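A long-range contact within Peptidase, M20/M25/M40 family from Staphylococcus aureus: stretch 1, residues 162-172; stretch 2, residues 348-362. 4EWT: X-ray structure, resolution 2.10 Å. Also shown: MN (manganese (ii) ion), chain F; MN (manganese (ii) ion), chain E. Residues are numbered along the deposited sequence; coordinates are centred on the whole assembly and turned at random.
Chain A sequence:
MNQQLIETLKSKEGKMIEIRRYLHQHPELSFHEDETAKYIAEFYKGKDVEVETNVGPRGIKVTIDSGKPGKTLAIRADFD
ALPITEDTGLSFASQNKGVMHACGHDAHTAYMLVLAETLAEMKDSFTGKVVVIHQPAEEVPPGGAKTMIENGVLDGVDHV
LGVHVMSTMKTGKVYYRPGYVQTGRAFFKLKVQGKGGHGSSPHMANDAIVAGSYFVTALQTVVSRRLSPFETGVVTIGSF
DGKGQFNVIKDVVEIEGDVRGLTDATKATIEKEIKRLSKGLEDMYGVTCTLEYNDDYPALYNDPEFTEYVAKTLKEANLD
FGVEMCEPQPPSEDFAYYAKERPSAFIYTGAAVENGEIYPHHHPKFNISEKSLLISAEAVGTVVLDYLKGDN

Stretch 1, residues 162-172: GVHVMSTMKTG
Stretch 2, residues 348-362: YTGAAVENGEIYPHH

Two parallel strands, 162-166 and the one that includes 348-350, run side by side with their N-to-C directions 29° apart and their axes 4.6 Å apart at closest approach. The register pairs His164 with Tyr348, Val165 with Thr349 and Met166 with Gly350.

Tyr348 (phi/psi -119/142, chi1 m) sends its side chain to the same sheet face as His164 and Met166. Its CA lies 3.2 Å from His164 O, a CA-H...O contact. Met166, m at all three chi angles, brings CG to 3.5 Å from Tyr348 CB and lays CE over one face of the ring, while SD sits obliquely 4.4 Å from the ring centroid.

Thr349 (-109/120, chi1 m) supplies the regular parallel ladder: its N donates to His164 O at 3.0 Å, and its O accepts from Met166 N at 2.9 Å, both nearly straight. Its side chain shares the opposite face with Val165.

Gly350 (-54/130) is the tight point. Past a type I turn from Met166 to Met169, closed by Met169 N to Met166 O at 3.1 Å, stretch 1 comes back to place Thr171 CA 4.1 Å from Gly350 CA. An ideal CB on Gly350 would fall 1.9 Å from Lys170 O, so the close return leaves no room for a side chain. Instead, Gly350 CA approaches Lys170 O at 3.4 Å.

The turn presents carbonyls to the next two amides. Ala351 N (-139/16) donates to Met166 O at 2.8 Å and weakly to Met169 O at 3.1 Å; Ala351 CB meets Val165 CB at 3.9 Å. Ala352 N (-65/129) donates to Met169 O at 3.0 Å. Thr171 OG1, with chi1 m, then donates to Ala352 O at 2.7 Å, fastening the returning chain.

Beyond Ala352 the chain loops out, with water 1 joining Val353 N (3.1 Å) to Ser167 O (2.8 Å). It returns at Ile358 (chi1 m, chi2 t), whose CG2 packs 3.3 Å from Ser167 O. Tyr359 contributes its backbone: Ser167 OG, with chi1 p, donates to Tyr359 O at 2.8 Å.

His361 (-63/149, chi1 m, chi2 63°) reaches back so that NE2 donates to Val165 O at 3.1 Å. The same carbonyl accepts from His164 ND1 at 2.8 Å, so one oxygen orients two imidazoles, their planes 55° apart. With ND1 thus donating, His164 NE2 binds a manganese at 2.3 Å. His362 NE2 binds the second at 2.5 Å, and water 4 bridges the metals, as suits a metallopeptidase-family protein.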

# COMPACT_ATOMS: atom_id res chain seq x y z
N GLY A 162 8.75 -40.02 18.27
CA GLY A 162 9.50 -38.99 18.97
C GLY A 162 8.61 -38.27 19.95
O GLY A 162 7.39 -38.23 19.79
N VAL A 163 9.23 -37.69 20.96
CA VAL A 163 8.52 -36.97 21.98
C VAL A 163 9.21 -35.64 22.16
O VAL A 163 10.43 -35.56 22.08
CB VAL A 163 8.50 -37.75 23.33
CG1 VAL A 163 8.18 -36.83 24.50
CG2 VAL A 163 7.50 -38.88 23.27
N HIS A 164 8.41 -34.59 22.35
CA HIS A 164 8.93 -33.30 22.76
C HIS A 164 8.20 -32.86 24.02
O HIS A 164 6.96 -32.91 24.09
CB HIS A 164 8.71 -32.27 21.64
CG HIS A 164 9.74 -31.19 21.61
ND1 HIS A 164 9.83 -30.22 22.57
CD2 HIS A 164 10.74 -30.94 20.73
CE1 HIS A 164 10.83 -29.40 22.28
NE2 HIS A 164 11.39 -29.81 21.16
N VAL A 165 8.97 -32.47 25.03
CA VAL A 165 8.42 -31.79 26.21
C VAL A 165 7.89 -30.41 25.80
O VAL A 165 8.52 -29.69 25.01
CB VAL A 165 9.47 -31.61 27.33
CG1 VAL A 165 9.83 -32.97 27.94
CG2 VAL A 165 10.72 -30.87 26.83
N MET A 166 6.72 -30.06 26.33
CA MET A 166 6.10 -28.78 26.04
C MET A 166 5.92 -27.95 27.30
O MET A 166 5.03 -28.23 28.12
CB MET A 166 4.76 -28.99 25.34
CG MET A 166 4.86 -29.76 24.03
SD MET A 166 5.89 -28.95 22.79
CE MET A 166 4.68 -27.94 21.96
N SER A 167 6.75 -26.93 27.45
CA SER A 167 6.74 -26.05 28.62
C SER A 167 5.46 -25.23 28.71
O SER A 167 5.21 -24.55 29.70
CB SER A 167 7.94 -25.10 28.58
OG SER A 167 7.74 -24.08 27.62
N THR A 168 4.65 -25.32 27.66
CA THR A 168 3.46 -24.51 27.48
C THR A 168 2.19 -25.36 27.66
O THR A 168 1.08 -24.85 27.64
CB THR A 168 3.52 -23.82 26.08
OG1 THR A 168 4.47 -22.74 26.12
CG2 THR A 168 2.16 -23.28 25.62
N MET A 169 2.37 -26.67 27.82
CA MET A 169 1.23 -27.56 28.01
C MET A 169 1.23 -28.20 29.40
O MET A 169 2.29 -28.43 29.98
CB MET A 169 1.19 -28.63 26.92
CG MET A 169 1.22 -28.09 25.50
SD MET A 169 1.03 -29.40 24.30
CE MET A 169 -0.75 -29.47 24.15
N LYS A 170 0.04 -28.49 29.90
CA LYS A 170 -0.17 -28.93 31.28
C LYS A 170 0.49 -30.27 31.58
O LYS A 170 0.23 -31.27 30.91
CB LYS A 170 -1.67 -29.00 31.58
CG LYS A 170 -2.01 -28.99 33.08
CD LYS A 170 -3.25 -28.14 33.34
CE LYS A 170 -2.97 -26.66 33.03
NZ LYS A 170 -4.20 -25.91 32.66
N THR A 171 1.34 -30.27 32.60
CA THR A 171 1.98 -31.47 33.11
C THR A 171 0.92 -32.42 33.68
O THR A 171 -0.10 -31.98 34.21
CB THR A 171 3.02 -31.13 34.20
OG1 THR A 171 3.90 -30.11 33.72
CG2 THR A 171 3.85 -32.35 34.57
N GLY A 172 1.16 -33.72 33.53
CA GLY A 172 0.22 -34.73 33.97
C GLY A 172 -0.43 -35.49 32.83
O GLY A 172 -1.25 -36.38 33.06
N TYR A 348 3.69 -35.13 22.36
CA TYR A 348 4.12 -34.15 23.33
C TYR A 348 3.88 -34.59 24.77
O TYR A 348 2.86 -35.22 25.07
CB TYR A 348 3.39 -32.82 23.10
CG TYR A 348 3.44 -32.29 21.69
CD1 TYR A 348 4.65 -31.91 21.10
CD2 TYR A 348 2.27 -32.15 20.94
CE1 TYR A 348 4.69 -31.39 19.81
CE2 TYR A 348 2.30 -31.63 19.65
CZ TYR A 348 3.51 -31.26 19.09
OH TYR A 348 3.55 -30.76 17.81
N THR A 349 4.83 -34.24 25.64
CA THR A 349 4.67 -34.43 27.08
C THR A 349 4.50 -33.07 27.77
O THR A 349 5.39 -32.21 27.70
CB THR A 349 5.88 -35.16 27.72
OG1 THR A 349 6.11 -36.41 27.07
CG2 THR A 349 5.62 -35.40 29.21
N GLY A 350 3.37 -32.88 28.44
CA GLY A 350 3.14 -31.65 29.19
C GLY A 350 4.28 -31.41 30.16
O GLY A 350 4.68 -32.32 30.91
N ALA A 351 4.82 -30.20 30.14
CA ALA A 351 5.99 -29.87 30.95
C ALA A 351 5.92 -28.49 31.61
O ALA A 351 6.93 -27.97 32.07
CB ALA A 351 7.25 -29.99 30.10
N ALA A 352 4.72 -27.90 31.66
CA ALA A 352 4.52 -26.59 32.30
C ALA A 352 4.80 -26.66 33.80
O ALA A 352 4.29 -27.53 34.50
CB ALA A 352 3.12 -26.06 32.04
N VAL A 353 5.63 -25.73 34.29
CA VAL A 353 6.00 -25.67 35.70
C VAL A 353 4.78 -25.46 36.59
O VAL A 353 3.82 -24.79 36.19
CB VAL A 353 7.08 -24.58 35.97
CG1 VAL A 353 8.43 -24.99 35.40
CG2 VAL A 353 6.65 -23.22 35.40
N GLU A 354 4.81 -26.04 37.79
CA GLU A 354 3.66 -26.00 38.71
C GLU A 354 3.44 -24.60 39.27
O GLU A 354 2.34 -24.06 39.17
CB GLU A 354 3.83 -27.00 39.87
CG GLU A 354 4.64 -28.26 39.55
CD GLU A 354 3.95 -29.22 38.57
OE1 GLU A 354 4.47 -30.34 38.39
OE2 GLU A 354 2.90 -28.85 37.99
N ASN A 355 4.53 -23.97 39.65
CA ASN A 355 4.51 -22.66 40.26
C ASN A 355 5.43 -21.71 39.54
O ASN A 355 6.36 -22.11 38.91
CB ASN A 355 4.95 -22.75 41.72
CG ASN A 355 3.91 -23.39 42.63
OD1 ASN A 355 3.00 -22.71 43.12
ND2 ASN A 355 4.02 -24.69 42.85
N GLY A 356 5.18 -20.43 39.66
CA GLY A 356 5.96 -19.46 38.90
C GLY A 356 5.50 -19.24 37.47
O GLY A 356 4.57 -19.89 37.00
N GLU A 357 6.17 -18.32 36.79
CA GLU A 357 5.85 -17.97 35.40
C GLU A 357 6.06 -19.14 34.45
O GLU A 357 6.96 -19.96 34.63
CB GLU A 357 6.69 -16.78 34.96
N ILE A 358 5.20 -19.21 33.43
CA ILE A 358 5.30 -20.22 32.37
C ILE A 358 5.88 -19.56 31.11
O ILE A 358 5.20 -18.77 30.45
CB ILE A 358 3.91 -20.85 32.08
CG1 ILE A 358 3.41 -21.64 33.30
CG2 ILE A 358 3.96 -21.75 30.82
CD1 ILE A 358 1.90 -21.81 33.37
N TYR A 359 7.13 -19.89 30.79
CA TYR A 359 7.82 -19.30 29.64
C TYR A 359 7.81 -20.25 28.44
O TYR A 359 7.79 -21.47 28.62
CB TYR A 359 9.24 -18.94 30.01
N PRO A 360 7.82 -19.70 27.21
CA PRO A 360 7.88 -20.54 26.01
C PRO A 360 9.30 -21.00 25.69
O PRO A 360 10.26 -20.53 26.31
CB PRO A 360 7.36 -19.62 24.91
CG PRO A 360 7.79 -18.26 25.34
CD PRO A 360 7.71 -18.27 26.85
N HIS A 361 9.42 -21.90 24.71
CA HIS A 361 10.71 -22.41 24.24
C HIS A 361 11.59 -21.33 23.61
O HIS A 361 11.08 -20.36 23.03
CB HIS A 361 10.50 -23.55 23.23
CG HIS A 361 9.94 -24.79 23.85
ND1 HIS A 361 8.69 -24.83 24.44
CD2 HIS A 361 10.45 -26.04 23.96
CE1 HIS A 361 8.47 -26.05 24.90
NE2 HIS A 361 9.52 -26.80 24.62
N HIS A 362 12.91 -21.51 23.74
CA HIS A 362 13.92 -20.55 23.26
C HIS A 362 14.06 -19.26 24.09
O HIS A 362 14.97 -18.47 23.86
CB HIS A 362 13.66 -20.14 21.80
CG HIS A 362 13.90 -21.23 20.81
ND1 HIS A 362 14.62 -21.05 19.66
CD2 HIS A 362 13.50 -22.53 20.80
CE1 HIS A 362 14.66 -22.18 18.97
NE2 HIS A 362 13.99 -23.09 19.65
MN MN F . 13.27 -28.85 20.31
MN MN E . 13.78 -25.59 19.57
O HOH W 1 6.74 -23.95 31.99
O HOH W 2 6.63 -22.39 23.40
O HOH W 3 2.62 -34.51 30.97
O HOH W 4 13.49 -27.57 18.20
O HOH W 5 13.33 -30.69 19.01